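Local structure of cellobiose 2-epimerase (Caldibacillus thermoamylovorans, 5ZHB) at residues 50-55 with 79-84; 58-63 with 73-78; 84-89 with 96-101; 112-117 with 138-143. The protein catalyses the epimerisation at C2 of the reducing-end glucose of cellobiose, probably converting it reversibly into 4-O-beta-glucosyl-mannose. All blocks are in the same frame, centred on the assembly; numbering follows the deposited sequence. Where two conformers were deposited one is given.

Interaction 1 of 4, residues 50-55 with 79-84; sequences IATCRQ and YRFLTE
Apolar contact carries most of the meeting between Thr52 and Cys53 on one helix and Phe81 and Leu82 on the other. Thr52 uses its methyl: CG2, set anti to the backbone N, reaches across to Leu82 CB at 3.9 Å, and the two side chains run alongside each other, pointing opposite ways. Beside them Cys53 SG touches Leu82 CD1 at 3.8 Å. With the leucine CG anti to the backbone N (chi1 -179°) and chi2 of 70°, CD1 comes to the sulfur. Short side chains such as threonine and cysteine suit a place where the CA atoms of Thr52 and Leu82 are 6.3 Å apart.

The polar part is slight. Thr52 OG1 lies in the plane of the Phe81 ring, at its edge, 3.8 Å from CD2, and its hydrogen bond is made to Gly48 O, just ahead of its helix, so the hydroxyl is satisfied although buried. On the partner helix Thr83 OG1 likewise turns back, to Tyr79 O at 2.8 Å, while Tyr79 OH reaches Glu132.

The short helix axes approach to 9.4 Å at 145°, an antiparallel pair. Such hairpins of consecutive helices build the alpha/alpha barrel of the N-acylglucosamine 2-epimerase family.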
# COMPACT_ATOMS: atom_id res chain seq x y z
N ILE A 50 -7.96 1.94 -7.42
CA ILE A 50 -6.98 1.42 -6.47
C ILE A 50 -7.60 0.40 -5.51
O ILE A 50 -6.98 -0.63 -5.25
CB ILE A 50 -6.23 2.56 -5.76
CG1 ILE A 50 -5.35 3.30 -6.78
CG2 ILE A 50 -5.37 1.97 -4.62
CD1 ILE A 50 -4.66 4.54 -6.26
N ALA A 51 -8.77 0.70 -4.95
CA ALA A 51 -9.44 -0.27 -4.08
C ALA A 51 -9.56 -1.62 -4.79
O ALA A 51 -9.34 -2.67 -4.18
CB ALA A 51 -10.77 0.27 -3.61
N THR A 52 -9.89 -1.61 -6.08
CA THR A 52 -10.11 -2.86 -6.81
C THR A 52 -8.80 -3.62 -6.98
O THR A 52 -8.76 -4.85 -6.83
CB THR A 52 -10.79 -2.59 -8.17
OG1 THR A 52 -12.06 -1.96 -8.03
CG2 THR A 52 -11.03 -3.87 -8.94
N CYS A 53 -7.72 -2.91 -7.34
CA CYS A 53 -6.40 -3.50 -7.34
C CYS A 53 -6.08 -4.13 -5.99
O CYS A 53 -5.54 -5.22 -5.93
CB CYS A 53 -5.30 -2.48 -7.64
SG CYS A 53 -5.44 -1.72 -9.27
N ARG A 54 -6.36 -3.40 -4.90
CA ARG A 54 -5.94 -3.88 -3.59
C ARG A 54 -6.71 -5.15 -3.22
O ARG A 54 -6.14 -6.07 -2.63
CB ARG A 54 -6.09 -2.77 -2.56
CG ARG A 54 -4.97 -1.74 -2.73
CD ARG A 54 -5.28 -0.56 -1.81
NE ARG A 54 -4.14 0.35 -1.87
CZ ARG A 54 -4.09 1.43 -1.11
NH1 ARG A 54 -5.12 1.75 -0.33
NH2 ARG A 54 -3.00 2.17 -1.11
N GLN A 55 -8.01 -5.16 -3.53
CA GLN A 55 -8.84 -6.35 -3.34
C GLN A 55 -8.26 -7.54 -4.12
O GLN A 55 -8.12 -8.62 -3.55
CB GLN A 55 -10.28 -6.06 -3.74
CG GLN A 55 -10.98 -5.06 -2.84
CD GLN A 55 -12.08 -4.34 -3.58
OE1 GLN A 55 -12.30 -4.58 -4.77
NE2 GLN A 55 -12.76 -3.43 -2.88
N TYR A 79 -10.37 -9.67 -10.47
CA TYR A 79 -9.66 -9.57 -11.74
C TYR A 79 -10.60 -9.15 -12.87
O TYR A 79 -10.28 -8.24 -13.66
CB TYR A 79 -8.95 -10.89 -12.03
CG TYR A 79 -8.29 -10.87 -13.39
CD1 TYR A 79 -7.07 -10.25 -13.57
CD2 TYR A 79 -8.89 -11.48 -14.49
CE1 TYR A 79 -6.45 -10.21 -14.80
CE2 TYR A 79 -8.28 -11.43 -15.73
CZ TYR A 79 -7.06 -10.81 -15.88
OH TYR A 79 -6.40 -10.79 -17.07
N ARG A 80 -11.76 -9.83 -12.93
CA ARG A 80 -12.81 -9.53 -13.90
C ARG A 80 -13.24 -8.07 -13.85
O ARG A 80 -13.28 -7.39 -14.86
CB ARG A 80 -14.05 -10.41 -13.70
CG ARG A 80 -13.80 -11.86 -14.08
CD ARG A 80 -15.10 -12.65 -14.13
NE ARG A 80 -15.65 -13.04 -12.83
CZ ARG A 80 -15.29 -14.10 -12.10
NH1 ARG A 80 -14.42 -14.99 -12.56
NH2 ARG A 80 -15.82 -14.27 -10.90
N PHE A 81 -13.56 -7.57 -12.66
CA PHE A 81 -14.00 -6.19 -12.55
C PHE A 81 -12.89 -5.21 -12.95
O PHE A 81 -13.17 -4.16 -13.54
CB PHE A 81 -14.43 -5.89 -11.11
CG PHE A 81 -15.20 -4.59 -11.04
CD1 PHE A 81 -16.46 -4.49 -11.63
CD2 PHE A 81 -14.69 -3.46 -10.38
CE1 PHE A 81 -17.20 -3.32 -11.51
CE2 PHE A 81 -15.41 -2.28 -10.33
CZ PHE A 81 -16.67 -2.21 -10.87
N LEU A 82 -11.66 -5.52 -12.53
CA LEU A 82 -10.51 -4.67 -12.84
C LEU A 82 -10.33 -4.58 -14.35
O LEU A 82 -10.18 -3.47 -14.86
CB LEU A 82 -9.23 -5.16 -12.16
CG LEU A 82 -7.98 -4.31 -12.41
CD1 LEU A 82 -8.11 -2.97 -11.68
CD2 LEU A 82 -6.71 -5.03 -12.02
N THR A 83 -10.30 -5.72 -15.06
CA THR A 83 -9.95 -5.70 -16.48
C THR A 83 -11.14 -5.28 -17.35
O THR A 83 -10.93 -4.71 -18.41
CB THR A 83 -9.35 -7.04 -16.92
OG1 THR A 83 -10.21 -8.06 -16.44
CG2 THR A 83 -7.97 -7.26 -16.34
N GLU A 84 -12.38 -5.53 -16.88
CA GLU A 84 -13.58 -5.26 -17.67
C GLU A 84 -14.04 -3.80 -17.56
O GLU A 84 -14.34 -3.21 -18.59
CB GLU A 84 -14.68 -6.23 -17.26
CG GLU A 84 -14.38 -7.63 -17.80
CD GLU A 84 -15.30 -8.70 -17.25
OE1 GLU A 84 -16.32 -8.33 -16.63
OE2 GLU A 84 -14.93 -9.89 -17.37

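Interaction 2 of 4, residues 58-63 with 73-78; sequences AFSAAY and QQANHA
Gln74 CB sits almost squarely over the middle of the Phe59 ring, 3.3 Å from its centroid and 10° off the ring normal, a CH-pi contact. CG, set by a chi1 of -60°, lies near Phe59 CE1 at 3.7 Å, and the bend at chi2 (-63°) then turns the amide. An aliphatic stem with a polar end suits a partly exposed place: the methylenes serve the ring, and OE1 is taken by Tyr31 OH.

Next to this, Ala75 lies against the stem of the phenylalanine, its CB 3.8 Å from Phe59 CB. At about a right angle to that contact, Ser60 OG comes within 3.6 Å of Ala75 CB; the hydroxyl is bonded to Leu56 O of its own helix, and so meets the methyl without needing a polar partner. Short side chains at Ala75 and Ser60 allow a close approach, with the CA atoms of Phe59 and Ala75 4.9 Å apart and the short axes 8.0 Å.

Outside this shell, Trp20 of helix 2-21 packs on Phe59, and Glu123 and Tyr124 of helix 111-128 touch Ser60. The antiparallel pair, helices 49-66 and 69-86, thus lies with helix 2-21 and helix 111-128 as neighbours.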
# COMPACT_ATOMS: atom_id res chain seq x y z
N ALA A 58 -4.92 -8.69 -2.36
CA ALA A 58 -5.15 -9.33 -1.08
C ALA A 58 -5.66 -10.76 -1.27
O ALA A 58 -5.13 -11.68 -0.65
CB ALA A 58 -6.08 -8.52 -0.20
N PHE A 59 -6.66 -10.96 -2.13
CA PHE A 59 -7.17 -12.31 -2.35
C PHE A 59 -6.16 -13.20 -3.06
O PHE A 59 -6.09 -14.40 -2.73
CB PHE A 59 -8.49 -12.26 -3.11
CG PHE A 59 -9.64 -11.87 -2.22
CD1 PHE A 59 -9.93 -12.61 -1.09
CD2 PHE A 59 -10.38 -10.72 -2.47
CE1 PHE A 59 -10.98 -12.25 -0.26
CE2 PHE A 59 -11.43 -10.37 -1.64
CZ PHE A 59 -11.72 -11.13 -0.54
N SER A 60 -5.41 -12.67 -4.02
CA SER A 60 -4.41 -13.46 -4.73
C SER A 60 -3.31 -13.92 -3.78
O SER A 60 -2.97 -15.10 -3.76
CB SER A 60 -3.79 -12.70 -5.87
OG SER A 60 -4.74 -12.33 -6.85
N ALA A 61 -2.79 -12.98 -2.97
CA ALA A 61 -1.75 -13.30 -2.00
C ALA A 61 -2.27 -14.27 -0.95
O ALA A 61 -1.52 -15.14 -0.53
CB ALA A 61 -1.22 -12.04 -1.32
N ALA A 62 -3.51 -14.07 -0.45
CA ALA A 62 -4.09 -14.99 0.51
C ALA A 62 -4.10 -16.40 -0.06
O ALA A 62 -3.78 -17.36 0.66
CB ALA A 62 -5.48 -14.59 0.93
N TYR A 63 -4.47 -16.52 -1.34
CA TYR A 63 -4.51 -17.81 -2.00
C TYR A 63 -3.10 -18.40 -2.12
O TYR A 63 -2.90 -19.57 -1.82
CB TYR A 63 -5.21 -17.73 -3.36
CG TYR A 63 -5.26 -19.08 -4.07
CD1 TYR A 63 -6.09 -20.09 -3.61
CD2 TYR A 63 -4.48 -19.34 -5.19
CE1 TYR A 63 -6.15 -21.32 -4.25
CE2 TYR A 63 -4.52 -20.56 -5.84
CZ TYR A 63 -5.36 -21.56 -5.37
OH TYR A 63 -5.42 -22.77 -6.00
N GLN A 73 -11.32 -17.76 -5.84
CA GLN A 73 -12.60 -17.36 -6.41
C GLN A 73 -12.82 -15.86 -6.18
O GLN A 73 -13.33 -15.17 -7.05
CB GLN A 73 -13.74 -18.21 -5.85
CG GLN A 73 -13.71 -19.66 -6.34
CD GLN A 73 -14.81 -20.53 -5.77
OE1 GLN A 73 -14.75 -21.76 -5.84
NE2 GLN A 73 -15.82 -19.90 -5.18
N GLN A 74 -12.45 -15.35 -5.00
CA GLN A 74 -12.55 -13.92 -4.76
C GLN A 74 -11.61 -13.17 -5.69
O GLN A 74 -11.99 -12.16 -6.28
CB GLN A 74 -12.27 -13.62 -3.28
CG GLN A 74 -13.23 -14.32 -2.32
CD GLN A 74 -14.64 -13.84 -2.52
OE1 GLN A 74 -14.90 -12.63 -2.62
NE2 GLN A 74 -15.57 -14.78 -2.61
N ALA A 75 -10.36 -13.66 -5.80
CA ALA A 75 -9.37 -13.03 -6.68
C ALA A 75 -9.87 -12.95 -8.12
O ALA A 75 -9.71 -11.93 -8.79
CB ALA A 75 -8.06 -13.75 -6.61
N ASN A 76 -10.42 -14.06 -8.63
CA ASN A 76 -10.98 -14.06 -9.98
C ASN A 76 -12.03 -12.97 -10.16
O ASN A 76 -12.04 -12.32 -11.20
CB ASN A 76 -11.64 -15.38 -10.34
CG ASN A 76 -10.64 -16.50 -10.34
OD1 ASN A 76 -9.45 -16.31 -10.68
ND2 ASN A 76 -11.09 -17.68 -9.93
N HIS A 77 -12.95 -12.83 -9.20
CA HIS A 77 -14.01 -11.84 -9.26
C HIS A 77 -13.44 -10.42 -9.34
O HIS A 77 -13.93 -9.55 -10.05
CB HIS A 77 -14.92 -12.03 -8.05
CG HIS A 77 -16.13 -11.18 -8.07
ND1 HIS A 77 -17.18 -11.49 -8.91
CD2 HIS A 77 -16.48 -10.05 -7.43
CE1 HIS A 77 -18.14 -10.59 -8.75
NE2 HIS A 77 -17.73 -9.69 -7.87
N ALA A 78 -12.36 -10.20 -8.58
CA ALA A 78 -11.70 -8.90 -8.58
C ALA A 78 -11.01 -8.64 -9.92
O ALA A 78 -11.09 -7.53 -10.45
CB ALA A 78 -10.74 -8.80 -7.41

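Interaction 3 of 4, residues 84-89 with 96-101; sequences EYVFDH and WMVDYK
Asp99 OD1 is gripped by two backbone N-H groups, those of Lys101 (OD1 to N 3.0 Å) and Asn103, and the turn they hold lays the Lys101 carbonyl over Tyr85. The bond from Lys101 makes an Asx turn; it is bent, and its donor stands 50° out of the carboxylate plane. Aspartate fits because its short side chain reaches the N-H two residues on.

Lys101 O then comes 3.8 Å from Tyr85 CE1, above one ring face and offset toward the rim. The ring is carried there with CG beside its backbone N (chi1 -64°), while the lysine chain itself leads away from the helix.

Deeper in, Val98 points at the end of the helix. Its CG1 meets Tyr85 O at 3.8 Å, and its CG2, in the crowded position between backbone N and carbonyl carbon, lies 4.4 Å from Val86 CG2. These branched side chains are short and rigid, apt for filling the short distance between the helix end and the strand.

Beyond Val86 the chain leaves helical geometry at Phe87, and Asp88 forms salt bridges with Lys109 and Arg162. Strand 97-98 pairs antiparallel with strand 47-48, which leads into helix 49-66, while a classic beta bulge at Trp96 and Met97 faces Asp106 of strand 106-110; the C-terminal end of helix 69-86 rests on strand 97-98, flanked by strand 47-48.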
# COMPACT_ATOMS: atom_id res chain seq x y z
N GLU A 84 -12.38 -5.53 -16.88
CA GLU A 84 -13.58 -5.26 -17.67
C GLU A 84 -14.04 -3.80 -17.56
O GLU A 84 -14.34 -3.21 -18.59
CB GLU A 84 -14.68 -6.23 -17.26
CG GLU A 84 -14.38 -7.63 -17.80
CD GLU A 84 -15.30 -8.70 -17.25
OE1 GLU A 84 -16.32 -8.33 -16.63
OE2 GLU A 84 -14.93 -9.89 -17.37
N TYR A 85 -14.00 -3.22 -16.35
CA TYR A 85 -14.52 -1.88 -16.10
C TYR A 85 -13.45 -0.85 -15.70
O TYR A 85 -13.56 0.31 -16.10
CB TYR A 85 -15.62 -2.01 -15.05
CG TYR A 85 -16.79 -2.84 -15.57
CD1 TYR A 85 -17.68 -2.32 -16.52
CD2 TYR A 85 -16.98 -4.15 -15.14
CE1 TYR A 85 -18.71 -3.10 -17.02
CE2 TYR A 85 -18.02 -4.92 -15.62
CZ TYR A 85 -18.88 -4.40 -16.57
OH TYR A 85 -19.89 -5.21 -17.03
N VAL A 86 -12.47 -1.21 -14.85
CA VAL A 86 -11.57 -0.20 -14.30
C VAL A 86 -10.54 0.19 -15.36
O VAL A 86 -10.15 1.35 -15.44
CB VAL A 86 -10.90 -0.61 -12.98
CG1 VAL A 86 -9.86 0.43 -12.51
CG2 VAL A 86 -11.92 -0.91 -11.90
N PHE A 87 -10.10 -0.79 -16.18
CA PHE A 87 -9.22 -0.55 -17.30
C PHE A 87 -9.99 0.21 -18.37
O PHE A 87 -11.13 -0.13 -18.67
CB PHE A 87 -8.61 -1.86 -17.85
CG PHE A 87 -7.44 -1.66 -18.82
CD1 PHE A 87 -7.67 -1.45 -20.19
CD2 PHE A 87 -6.11 -1.65 -18.38
CE1 PHE A 87 -6.61 -1.26 -21.07
CE2 PHE A 87 -5.05 -1.45 -19.27
CZ PHE A 87 -5.30 -1.24 -20.61
N ASP A 88 -9.37 1.26 -18.91
CA ASP A 88 -9.97 2.07 -19.97
C ASP A 88 -9.54 1.45 -21.30
O ASP A 88 -8.40 1.63 -21.72
CB ASP A 88 -9.45 3.49 -19.85
CG ASP A 88 -9.82 4.43 -20.99
OD1 ASP A 88 -10.49 3.98 -21.99
OD2 ASP A 88 -9.49 5.62 -20.85
N HIS A 89 -10.41 0.67 -21.96
CA HIS A 89 -9.96 -0.04 -23.15
C HIS A 89 -9.71 0.88 -24.34
O HIS A 89 -9.04 0.47 -25.29
CB HIS A 89 -10.86 -1.21 -23.51
CG HIS A 89 -10.82 -2.26 -22.47
ND1 HIS A 89 -9.89 -3.27 -22.41
CD2 HIS A 89 -11.63 -2.40 -21.39
CE1 HIS A 89 -10.15 -4.01 -21.34
NE2 HIS A 89 -11.20 -3.51 -20.72
N TRP A 96 -9.48 6.22 -12.11
CA TRP A 96 -9.41 6.51 -10.69
C TRP A 96 -10.64 6.01 -9.93
O TRP A 96 -10.52 5.46 -8.82
CB TRP A 96 -9.26 8.02 -10.52
CG TRP A 96 -8.92 8.47 -9.12
CD1 TRP A 96 -9.71 9.19 -8.27
CD2 TRP A 96 -7.65 8.30 -8.45
NE1 TRP A 96 -9.02 9.47 -7.12
CE2 TRP A 96 -7.76 8.94 -7.20
CE3 TRP A 96 -6.46 7.66 -8.78
CZ2 TRP A 96 -6.71 8.98 -6.29
CZ3 TRP A 96 -5.43 7.66 -7.86
CH2 TRP A 96 -5.54 8.34 -6.64
N MET A 97 -11.83 6.22 -10.51
CA MET A 97 -13.07 5.71 -9.94
C MET A 97 -14.00 5.26 -11.07
O MET A 97 -13.97 5.80 -12.18
CB MET A 97 -13.84 6.78 -9.15
CG MET A 97 -13.19 7.28 -7.86
SD MET A 97 -13.32 6.17 -6.43
CE MET A 97 -15.08 5.82 -6.36
N VAL A 98 -14.83 4.27 -10.74
CA VAL A 98 -16.00 3.92 -11.53
C VAL A 98 -17.22 3.91 -10.61
O VAL A 98 -17.10 3.88 -9.40
CB VAL A 98 -15.82 2.58 -12.28
CG1 VAL A 98 -14.70 2.65 -13.31
CG2 VAL A 98 -15.61 1.41 -11.32
N ASP A 99 -18.43 3.98 -11.20
CA ASP A 99 -19.66 3.94 -10.44
C ASP A 99 -19.94 2.48 -10.13
O ASP A 99 -19.21 1.61 -10.56
CB ASP A 99 -20.79 4.67 -11.17
CG ASP A 99 -21.27 4.01 -12.46
OD1 ASP A 99 -20.90 2.85 -12.70
OD2 ASP A 99 -21.98 4.68 -13.23
N TYR A 100 -21.06 2.21 -9.46
CA TYR A 100 -21.32 0.87 -8.98
C TYR A 100 -21.56 -0.12 -10.12
O TYR A 100 -21.46 -1.32 -9.89
CB TYR A 100 -22.45 0.92 -7.96
CG TYR A 100 -23.86 1.04 -8.52
CD1 TYR A 100 -24.34 2.25 -8.98
CD2 TYR A 100 -24.74 -0.04 -8.49
CE1 TYR A 100 -25.63 2.39 -9.46
CE2 TYR A 100 -26.04 0.08 -8.98
CZ TYR A 100 -26.48 1.30 -9.46
OH TYR A 100 -27.74 1.50 -9.94
N LYS A 101 -21.88 0.37 -11.33
CA LYS A 101 -22.03 -0.51 -12.48
C LYS A 101 -20.76 -0.56 -13.34
O LYS A 101 -20.75 -1.21 -14.38
CB LYS A 101 -23.23 -0.04 -13.31
CG LYS A 101 -24.56 -0.14 -12.58
CD LYS A 101 -25.75 0.06 -13.50
CE LYS A 101 -26.91 0.69 -12.80
NZ LYS A 101 -27.95 1.12 -13.74

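Interaction 4 of 4, residues 112-117 with 138-143; sequences YAQAFG and KQLYKL
Leu140 and Gln114 bury the most surface here, with Gly117, one turn further along the glutamine's helix, taking a smaller share. Leu140 provides the apolar side chain that meets both. With chi1 near -59° and chi2 extended, its two methyls part over the opposing helix: CD1 comes down on the backbone of Gly117, 3.9 Å from CA, and CD2 touches Gln114 OE1 at 3.6 Å. Glycine has no side chain to stand in the way, so the methyl rests directly on the main chain.

Gln114 is folded rather than extended, bent at chi2 (-44°), and crosses Leu140 at about a right angle. Both ends of its amide are occupied: OE1 accepts from Leu94 N, in the loop after helix 69-86, and NE2 donates to His110 O, the residue just before its helix. The leucine methyl therefore meets an oxygen that is already satisfied, and the two bonds fix the rotation of the buried amide, which a carboxamide can do because it offers a donor and an acceptor together. The close approach is plain in the backbone too, where the CA atoms of Gln114 and Leu140 are 5.9 Å apart.

On other sides of helix 111-128, Phe116 meets Arg54 in a cation-pi contact and packs toward helix 183-199. Helices 111-128 and 131-145 are consecutive and run antiparallel, a helical hairpin as expected for the alpha/alpha barrel of this epimerase family.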
# COMPACT_ATOMS: atom_id res chain seq x y z
N TYR A 112 0.04 6.54 -9.60
CA TYR A 112 -0.14 5.77 -8.37
C TYR A 112 -1.10 4.62 -8.62
O TYR A 112 -0.86 3.50 -8.19
CB TYR A 112 -0.67 6.71 -7.29
CG TYR A 112 -0.98 6.14 -5.92
CD1 TYR A 112 -0.12 5.26 -5.27
CD2 TYR A 112 -2.08 6.60 -5.22
CE1 TYR A 112 -0.40 4.80 -4.00
CE2 TYR A 112 -2.37 6.15 -3.94
CZ TYR A 112 -1.53 5.24 -3.34
OH TYR A 112 -1.82 4.81 -2.07
N ALA A 113 -2.19 4.91 -9.33
CA ALA A 113 -3.15 3.87 -9.63
C ALA A 113 -2.56 2.83 -10.59
O ALA A 113 -2.82 1.64 -10.42
CB ALA A 113 -4.45 4.51 -10.12
N GLN A 114 -1.78 3.27 -11.59
CA GLN A 114 -1.20 2.35 -12.56
C GLN A 114 -0.23 1.40 -11.85
O GLN A 114 -0.21 0.21 -12.13
CB GLN A 114 -0.53 3.05 -13.74
CG GLN A 114 -1.33 4.18 -14.37
CD GLN A 114 -2.80 3.88 -14.59
OE1 GLN A 114 -3.17 2.86 -15.17
NE2 GLN A 114 -3.66 4.77 -14.12
N ALA A 115 0.53 1.94 -10.90
CA ALA A 115 1.43 1.13 -10.07
C ALA A 115 0.68 0.02 -9.33
O ALA A 115 1.06 -1.16 -9.41
CB ALA A 115 2.22 2.01 -9.12
N PHE A 116 -0.38 0.40 -8.61
CA PHE A 116 -1.21 -0.57 -7.92
C PHE A 116 -1.73 -1.64 -8.89
O PHE A 116 -1.84 -2.78 -8.50
CB PHE A 116 -2.29 0.10 -7.07
CG PHE A 116 -1.80 0.18 -5.62
CD1 PHE A 116 -1.71 -0.97 -4.86
CD2 PHE A 116 -1.34 1.37 -5.08
CE1 PHE A 116 -1.16 -0.94 -3.58
CE2 PHE A 116 -0.79 1.40 -3.79
CZ PHE A 116 -0.71 0.25 -3.05
N GLY A 117 -2.03 -1.28 -10.14
CA GLY A 117 -2.45 -2.26 -11.14
C GLY A 117 -1.38 -3.31 -11.42
O GLY A 117 -1.65 -4.52 -11.36
N LYS A 138 2.40 -5.59 -17.96
CA LYS A 138 3.41 -5.02 -18.83
C LYS A 138 2.90 -3.77 -19.53
O LYS A 138 3.66 -2.82 -19.67
CB LYS A 138 3.95 -6.05 -19.82
CG LYS A 138 4.66 -7.23 -19.16
CD LYS A 138 5.42 -8.12 -20.14
CE LYS A 138 5.80 -9.44 -19.59
NZ LYS A 138 6.42 -10.27 -20.62
N GLN A 139 1.64 -3.74 -19.99
CA GLN A 139 1.11 -2.51 -20.57
C GLN A 139 1.17 -1.33 -19.59
O GLN A 139 1.51 -0.21 -19.96
CB GLN A 139 -0.34 -2.60 -21.05
CG GLN A 139 -0.55 -3.51 -22.25
CD GLN A 139 -2.00 -3.54 -22.69
OE1 GLN A 139 -2.64 -2.48 -22.83
NE2 GLN A 139 -2.53 -4.75 -22.87
N LEU A 140 0.76 -1.55 -18.33
CA LEU A 140 0.77 -0.48 -17.35
C LEU A 140 2.20 -0.03 -17.07
O LEU A 140 2.44 1.15 -16.96
CB LEU A 140 0.05 -0.93 -16.08
CG LEU A 140 -1.41 -1.35 -16.25
CD1 LEU A 140 -2.05 -1.84 -14.95
CD2 LEU A 140 -2.19 -0.19 -16.82
N TYR A 141 3.13 -0.99 -16.93
CA TYR A 141 4.56 -0.71 -16.77
C TYR A 141 5.02 0.23 -17.89
O TYR A 141 5.69 1.23 -17.66
CB TYR A 141 5.32 -2.05 -16.71
CG TYR A 141 6.83 -1.96 -16.86
CD1 TYR A 141 7.61 -1.29 -15.93
CD2 TYR A 141 7.49 -2.53 -17.95
CE1 TYR A 141 8.98 -1.17 -16.08
CE2 TYR A 141 8.87 -2.44 -18.11
CZ TYR A 141 9.62 -1.77 -17.15
OH TYR A 141 10.97 -1.64 -17.29
N LYS A 142 4.61 -0.08 -19.12
CA LYS A 142 5.02 0.69 -20.29
C LYS A 142 4.53 2.14 -20.17
O LYS A 142 5.27 3.09 -20.43
CB LYS A 142 4.55 -0.12 -21.50
CG LYS A 142 5.34 0.07 -22.78
CD LYS A 142 4.76 1.06 -23.79
CE LYS A 142 5.81 1.73 -24.64
NZ LYS A 142 6.83 0.82 -25.17
N LEU A 143 3.27 2.30 -19.74
CA LEU A 143 2.72 3.63 -19.54
C LEU A 143 3.54 4.40 -18.52
O LEU A 143 3.84 5.56 -18.72
CB LEU A 143 1.25 3.51 -19.13
CG LEU A 143 0.29 3.09 -20.25
CD1 LEU A 143 -1.08 2.73 -19.74
CD2 LEU A 143 0.21 4.23 -21.26

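How the interactions relate
Interactions 1 and 2 hold the same two helices, 49-66 and 69-86, at different levels, interaction 2 being nested nearer the connection; interaction 4 repeats the antiparallel hairpin with other helices. These three are largely buried but differ in chemistry: methyl and sulfur packing with a hydroxyl in a ring plane in 1, CH-pi in 2, leucine on amide and main chain in 4. Interaction 3 is partly exposed: a helix end meets a strand and a polar turn. It shares Glu84 with interaction 1, and Phe81 CZ packs on Val98 CG2 at 3.8 Å. Interaction 4 joins the rest through Cys53 SG, 3.5 Å from Gly117 N, and through Phe87 against Leu140, without touching interaction 2.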